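Local coordinates for protein lysine cyclodeaminase (Streptomyces pristinaespiralis, PDB 5YU3) that catalyses the NAD-dependent cyclodeamination of L-lysine, probably to L-pipecolic acid with release of ammonia, and also recognises L-ornithine and L-2,4-diaminobutyric acid, at residues L35-R40 and Q278-A284; L45-R49 and H257-R263. All coordinates share one frame; numbering follows the deposited sequence.

Contact 1: L35-R40 and Q278-A284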
loop_
_atom_site.group_PDB
_atom_site.type_symbol
_atom_site.label_atom_id
_atom_site.label_comp_id
_atom_site.label_asym_id
_atom_site.label_seq_id
_atom_site.Cartn_x
_atom_site.Cartn_y
_atom_site.Cartn_z
ATOM N N LEU A 35 4.677 -7.879 -21.172
ATOM C CA LEU A 35 5.584 -6.802 -21.550
ATOM C C LEU A 35 5.344 -6.355 -22.991
ATOM O O LEU A 35 5.333 -5.151 -23.282
ATOM C CB LEU A 35 7.032 -7.255 -21.336
ATOM C CG LEU A 35 7.507 -7.232 -19.877
ATOM C CD1 LEU A 35 8.851 -7.947 -19.707
ATOM C CD2 LEU A 35 7.596 -5.795 -19.356
ATOM N N ALA A 36 5.116 -7.304 -23.902
ATOM C CA ALA A 36 4.809 -6.931 -25.280
ATOM C C ALA A 36 3.509 -6.137 -25.359
ATOM O O ALA A 36 3.402 -5.179 -26.138
ATOM C CB ALA A 36 4.732 -8.177 -26.160
ATOM N N GLU A 37 2.515 -6.506 -24.543
ATOM C CA GLU A 37 1.272 -5.735 -24.494
ATOM C C GLU A 37 1.523 -4.292 -24.059
ATOM O O GLU A 37 0.936 -3.358 -24.619
ATOM C CB GLU A 37 0.266 -6.424 -23.570
ATOM C CG GLU A 37 -0.428 -7.592 -24.250
ATOM C CD GLU A 37 -1.098 -8.559 -23.284
ATOM O OE1 GLU A 37 -1.066 -8.323 -22.059
ATOM O OE2 GLU A 37 -1.656 -9.570 -23.765
ATOM N N ILE A 38 2.395 -4.084 -23.068
ATOM C CA ILE A 38 2.769 -2.722 -22.695
ATOM C C ILE A 38 3.446 -2.028 -23.871
ATOM O O ILE A 38 3.139 -0.872 -24.192
ATOM C CB ILE A 38 3.672 -2.733 -21.447
ATOM C CG1 ILE A 38 2.886 -3.198 -20.216
ATOM C CG2 ILE A 38 4.276 -1.357 -21.195
ATOM C CD1 ILE A 38 3.695 -3.158 -18.932
ATOM N N GLY A 39 4.364 -2.728 -24.544
ATOM C CA GLY A 39 5.072 -2.123 -25.661
ATOM C C GLY A 39 4.160 -1.734 -26.808
ATOM O O GLY A 39 4.452 -0.784 -27.544
ATOM N N ARG A 40 3.051 -2.446 -26.978
ATOM C CA ARG A 40 2.072 -2.126 -28.011
ATOM C C ARG A 40 1.034 -1.113 -27.551
ATOM O O ARG A 40 0.107 -0.801 -28.310
ATOM C CB ARG A 40 1.367 -3.397 -28.485
ATOM C CG ARG A 40 2.261 -4.307 -29.308
ATOM C CD ARG A 40 1.454 -5.372 -29.995
ATOM N NE ARG A 40 0.856 -6.284 -29.032
ATOM C CZ ARG A 40 1.407 -7.432 -28.653
ATOM N NH1 ARG A 40 2.573 -7.805 -29.159
ATOM N NH2 ARG A 40 0.790 -8.209 -27.771
ATOM N N GLN A 278 12.947 0.906 -23.369
ATOM C CA GLN A 278 12.618 0.081 -22.213
ATOM C C GLN A 278 12.302 -1.351 -22.643
ATOM O O GLN A 278 12.013 -1.633 -23.811
ATOM C CB GLN A 278 11.425 0.669 -21.454
ATOM C CG GLN A 278 10.106 0.622 -22.210
ATOM C CD GLN A 278 8.995 1.380 -21.496
ATOM O OE1 GLN A 278 8.134 0.782 -20.844
ATOM N NE2 GLN A 278 9.009 2.705 -21.615
ATOM N N LEU A 279 12.342 -2.263 -21.665
ATOM C CA LEU A 279 12.211 -3.687 -21.969
ATOM C C LEU A 279 10.898 -3.993 -22.683
ATOM O O LEU A 279 10.876 -4.782 -23.640
ATOM C CB LEU A 279 12.343 -4.501 -20.683
ATOM C CG LEU A 279 12.181 -6.026 -20.798
ATOM C CD1 LEU A 279 13.216 -6.611 -21.744
ATOM C CD2 LEU A 279 12.295 -6.646 -19.416
ATOM N N ALA A 280 9.794 -3.358 -22.257
ATOM C CA ALA A 280 8.513 -3.588 -22.918
ATOM C C ALA A 280 8.594 -3.288 -24.409
ATOM O O ALA A 280 8.007 -4.003 -25.230
ATOM C CB ALA A 280 7.416 -2.737 -22.274
ATOM N N HIS A 281 9.320 -2.231 -24.785
ATOM C CA HIS A 281 9.415 -1.912 -26.207
ATOM C C HIS A 281 10.227 -2.961 -26.955
ATOM O O HIS A 281 9.877 -3.325 -28.087
ATOM C CB HIS A 281 10.013 -0.520 -26.418
ATOM C CG HIS A 281 9.983 -0.064 -27.849
ATOM N ND1 HIS A 281 11.092 -0.076 -28.671
ATOM C CD2 HIS A 281 8.950 0.354 -28.622
ATOM C CE1 HIS A 281 10.752 0.360 -29.872
ATOM N NE2 HIS A 281 9.457 0.615 -29.871
ATOM N N LEU A 282 11.311 -3.452 -26.343
ATOM C CA LEU A 282 12.070 -4.545 -26.947
ATOM C C LEU A 282 11.190 -5.771 -27.164
ATOM O O LEU A 282 11.304 -6.457 -28.191
ATOM C CB LEU A 282 13.271 -4.906 -26.073
ATOM C CG LEU A 282 14.293 -3.825 -25.688
ATOM C CD1 LEU A 282 15.534 -4.463 -25.099
ATOM C CD2 LEU A 282 14.635 -2.971 -26.874
ATOM N N CYS A 283 10.290 -6.051 -26.219
ATOM C CA CYS A 283 9.421 -7.220 -26.357
ATOM C C CYS A 283 8.413 -7.039 -27.486
ATOM O O CYS A 283 8.093 -7.997 -28.199
ATOM C CB CYS A 283 8.698 -7.496 -25.036
ATOM S SG CYS A 283 9.770 -8.091 -23.730
ATOM N N ALA A 284 7.891 -5.822 -27.666
ATOM C CA ALA A 284 6.898 -5.610 -28.707
ATOM C C ALA A 284 7.532 -5.458 -30.085
ATOM O O ALA A 284 6.922 -5.838 -31.090
ATOM C CB ALA A 284 6.045 -4.382 -28.385
HETATM O O HOH W 1 4.356 -6.401 -31.201
#
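With CG anti to its carbonyl carbon (chi1 -78°), Leu-35 places its CD1 branch against Leu-279, whose own CG stands anti to the backbone nitrogen (chi1 178°). The two side chains cross obliquely, and the branch CD1 of Leu-35 lies 3.7 Å from CD2 of Leu-279. Nearer the backbone, CB of Leu-35 rests against SG of Cys-283. The methyl of Ala-280 is lodged between the carbonyl O of Leu-35, 3.3 Å from its CB, and the CG2 branch of Ile-38, at 3.6 Å from that same CB.

Gly-39 permits a close backbone approach at the C-terminal end of helix 20-39. Its CA lies 3.5 Å from Ala-280 O in a CA-H...O contact, and a side chain there would collide with that oxygen and with CB of Ala-284. The Ala-284 methyl instead sits by Ala-36 O and the Gly-39 carbonyl carbon, with CG of Arg-40 alongside. Toward solvent, one water bridges the two segments: it donates to Ala-284 O at 2.6 Å and accepts in the guanidinium plane from Arg-40 NH1 at 3.1 Å.

Val-128 of helix 115-133 touches both Leu-35 and Cys-283, extending the apolar side of the joint. With axes 6.8 Å apart at closest approach and a signed crossing angle of -94°, the arrangement is a close, nearly perpendicular helix crossing built on small residues, here packing helix 20-39 against helix 279-284, which lies in the chain between two strands of the parallel, Rossmann-type sheet of the NAD-binding domain.

Contact 2: L45-R49 and H257-R263. With PRO (proline), chain G.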
loop_
_atom_site.group_PDB
_atom_site.type_symbol
_atom_site.label_atom_id
_atom_site.label_comp_id
_atom_site.label_asym_id
_atom_site.label_seq_id
_atom_site.Cartn_x
_atom_site.Cartn_y
_atom_site.Cartn_z
ATOM N N LEU A 45 2.623 0.743 -18.017
ATOM C CA LEU A 45 3.534 0.611 -16.888
ATOM C C LEU A 45 2.836 1.004 -15.601
ATOM O O LEU A 45 2.052 1.957 -15.570
ATOM C CB LEU A 45 4.766 1.502 -17.072
ATOM C CG LEU A 45 5.959 1.045 -17.900
ATOM C CD1 LEU A 45 7.016 2.147 -17.840
ATOM C CD2 LEU A 45 6.509 -0.281 -17.377
ATOM N N SER A 46 3.143 0.269 -14.534
ATOM C CA SER A 46 2.636 0.602 -13.212
ATOM C C SER A 46 3.155 1.972 -12.777
ATOM O O SER A 46 4.247 2.389 -13.174
ATOM C CB SER A 46 3.061 -0.469 -12.211
ATOM O OG SER A 46 2.868 -1.755 -12.787
ATOM N N PRO A 47 2.395 2.701 -11.966
ATOM C CA PRO A 47 2.920 3.951 -11.413
ATOM C C PRO A 47 4.159 3.681 -10.576
ATOM O O PRO A 47 4.426 2.550 -10.163
ATOM C CB PRO A 47 1.767 4.478 -10.558
ATOM C CG PRO A 47 0.838 3.177 -10.376
ATOM C CD PRO A 47 0.993 2.466 -11.464
ATOM N N LEU A 48 4.936 4.737 -10.341
ATOM C CA LEU A 48 6.095 4.624 -9.465
ATOM C C LEU A 48 5.675 4.060 -8.119
ATOM O O LEU A 48 4.645 4.443 -7.565
ATOM C CB LEU A 48 6.749 5.992 -9.250
ATOM C CG LEU A 48 7.550 6.643 -10.369
ATOM C CD1 LEU A 48 8.075 8.001 -9.895
ATOM C CD2 LEU A 48 8.689 5.739 -10.777
ATOM N N ARG A 49 6.476 3.143 -7.588
ATOM C CA ARG A 49 6.187 2.667 -6.249
ATOM C C ARG A 49 6.588 3.720 -5.216
ATOM O O ARG A 49 7.223 4.734 -5.528
ATOM C CB ARG A 49 6.909 1.344 -5.984
ATOM C CG ARG A 49 8.416 1.432 -6.077
ATOM C CD ARG A 49 9.077 0.125 -5.642
ATOM N NE ARG A 49 10.504 0.106 -5.959
ATOM C CZ ARG A 49 11.083 -0.785 -6.760
ATOM N NH1 ARG A 49 10.358 -1.742 -7.313
ATOM N NH2 ARG A 49 12.393 -0.724 -6.999
ATOM N N HIS A 257 11.575 -0.121 -16.196
ATOM C CA HIS A 257 10.655 0.963 -15.851
ATOM C C HIS A 257 11.520 2.210 -15.835
ATOM O O HIS A 257 12.217 2.472 -14.847
ATOM C CB HIS A 257 9.998 0.707 -14.496
ATOM C CG HIS A 257 8.858 1.621 -14.172
ATOM N ND1 HIS A 257 8.989 2.994 -14.120
ATOM C CD2 HIS A 257 7.569 1.353 -13.846
ATOM C CE1 HIS A 257 7.826 3.531 -13.787
ATOM N NE2 HIS A 257 6.947 2.557 -13.617
ATOM N N PRO A 258 11.567 2.963 -16.939
ATOM C CA PRO A 258 12.545 4.066 -17.027
ATOM C C PRO A 258 12.512 5.040 -15.862
ATOM O O PRO A 258 13.567 5.352 -15.285
ATOM C CB PRO A 258 12.172 4.729 -18.350
ATOM C CG PRO A 258 11.500 3.525 -19.173
ATOM C CD PRO A 258 10.908 2.759 -18.283
ATOM N N GLU A 259 11.328 5.532 -15.491
ATOM C CA GLU A 259 11.262 6.515 -14.414
ATOM C C GLU A 259 11.761 5.923 -13.104
ATOM O O GLU A 259 12.513 6.568 -12.366
ATOM C CB GLU A 259 9.836 7.046 -14.259
ATOM C CG GLU A 259 9.730 8.165 -13.237
ATOM C CD GLU A 259 8.370 8.856 -13.228
ATOM O OE1 GLU A 259 7.372 8.227 -13.622
ATOM O OE2 GLU A 259 8.305 10.037 -12.817
ATOM N N GLN A 260 11.366 4.686 -12.804
ATOM C CA GLN A 260 11.842 4.038 -11.584
ATOM C C GLN A 260 13.346 3.793 -11.622
ATOM O O GLN A 260 14.031 3.925 -10.601
ATOM C CB GLN A 260 11.114 2.715 -11.404
ATOM C CG GLN A 260 10.927 2.296 -9.987
ATOM C CD GLN A 260 9.766 1.354 -9.881
ATOM O OE1 GLN A 260 8.649 1.758 -9.555
ATOM N NE2 GLN A 260 10.007 0.086 -10.202
ATOM N N ALA A 261 13.864 3.388 -12.785
ATOM C CA ALA A 261 15.284 3.078 -12.903
ATOM C C ALA A 261 16.137 4.331 -12.750
ATOM O O ALA A 261 17.231 4.277 -12.180
ATOM C CB ALA A 261 15.559 2.407 -14.246
ATOM N N LEU A 262 15.651 5.471 -13.248
ATOM C CA LEU A 262 16.404 6.708 -13.085
ATOM C C LEU A 262 16.498 7.104 -11.620
ATOM O O LEU A 262 17.451 7.786 -11.220
ATOM C CB LEU A 262 15.753 7.821 -13.910
ATOM C CG LEU A 262 16.063 7.742 -15.409
ATOM C CD1 LEU A 262 15.087 8.584 -16.214
ATOM C CD2 LEU A 262 17.506 8.203 -15.667
ATOM N N ARG A 263 15.527 6.675 -10.807
ATOM C CA ARG A 263 15.489 6.987 -9.382
ATOM C C ARG A 263 16.206 5.949 -8.526
ATOM O O ARG A 263 16.900 6.321 -7.573
ATOM C CB ARG A 263 14.031 7.122 -8.912
ATOM C CG ARG A 263 13.865 7.642 -7.476
ATOM C CD ARG A 263 12.393 7.840 -7.114
ATOM N NE ARG A 263 11.717 6.565 -6.868
ATOM C CZ ARG A 263 10.447 6.447 -6.484
ATOM N NH1 ARG A 263 9.700 7.533 -6.306
ATOM N NH2 ARG A 263 9.922 5.241 -6.274
HETATM N N PRO G . 12.486 -4.170 -5.373
HETATM C CA PRO G . 11.715 -5.418 -4.849
HETATM C C PRO G . 10.461 -5.687 -5.726
HETATM O O PRO G . 9.630 -6.437 -5.182
HETATM C CB PRO G . 11.438 -5.103 -3.640
HETATM C CG PRO G . 12.741 -4.274 -3.165
HETATM C CD PRO G . 13.404 -3.971 -4.235
HETATM O OXT PRO G . 10.296 -5.234 -6.914
HETATM O O HOH W 2 7.303 7.554 -5.031
#
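His-257 gives Ser-46 the tight polar link of this contact: NE2 donates to Ser-46 O at 2.7 Å, with an N-H...O angle of 162° and the acceptor in the ring plane. CD1 of Leu-45 sits over one ring face, 4.1 Å from the centroid, in a CH-pi contact. The other ring nitrogen, ND1, accepts from Gln-260 N at 3.2 Å, tilted from the ring plane, making His-257 the side-chain N-cap of helix 258-264. With an alanine in place of His-257, Ser-46 O and Gln-260 N would probably lose these partners, and a gap would open under the Leu-45 methyl.

The buried Arg-49 adds a longer bond: its N donates to Gln-260 OE1 at 3.2 Å, tilted from the carbonyl plane. Its CG lies between backbone N and carbonyl carbon (chi1 61°), and the chain then runs extended, bringing the guanidinium against the Gln-260 amide with their planes 25° apart. This is stacking without a bond between the two donors, NH1 and NE2; Thr-302 accepts from both, through its O and OG1 respectively. The N of the bound proline lies over the opposite face, while its OXT comes within 3.5 Å of Arg-49 NH1; Glu-63 and Glu-264 form salt bridges to the arginine.

The solvent side holds the exposed Glu-259 and the partly exposed Leu-48 and Arg-263. Leu-48 crosses Glu-259 at about a right angle, Leu-48 CD1 3.5 Å from Glu-259 CD, and reaches over a face of the Arg-263 guanidinium. Arg-263 NH2 donates to Arg-49 O at 2.8 Å, nearly straight at the hydrogen but from above the carbonyl plane, and a water joins that oxygen to NH1. The loop between helix 20-39 and strand 50-54 thus lies along the short helix 258-264, just beyond strand 252-255 at the border of the parallel sheet.

In the fold
Both contacts join the chain around the end of helix 20-39 to the region after strand 252-255, and contact 2 is nested inside the loop closed by contact 1. Their centres are 15 Å apart, yet they touch: Gln-278 OE1 packs 3.5 Å from Leu-45 CD1. Each is partly buried, with an inner and a solvent side. Contact 1, the more peripheral at about 17 Å between its centre and that of the chain, pairs helix with helix through apolar packing. In contact 2, about 14 Å between the same kinds of centre, a loop meets a helix through directional hydrogen bonds, and Arg-49 brings it into the proline pocket.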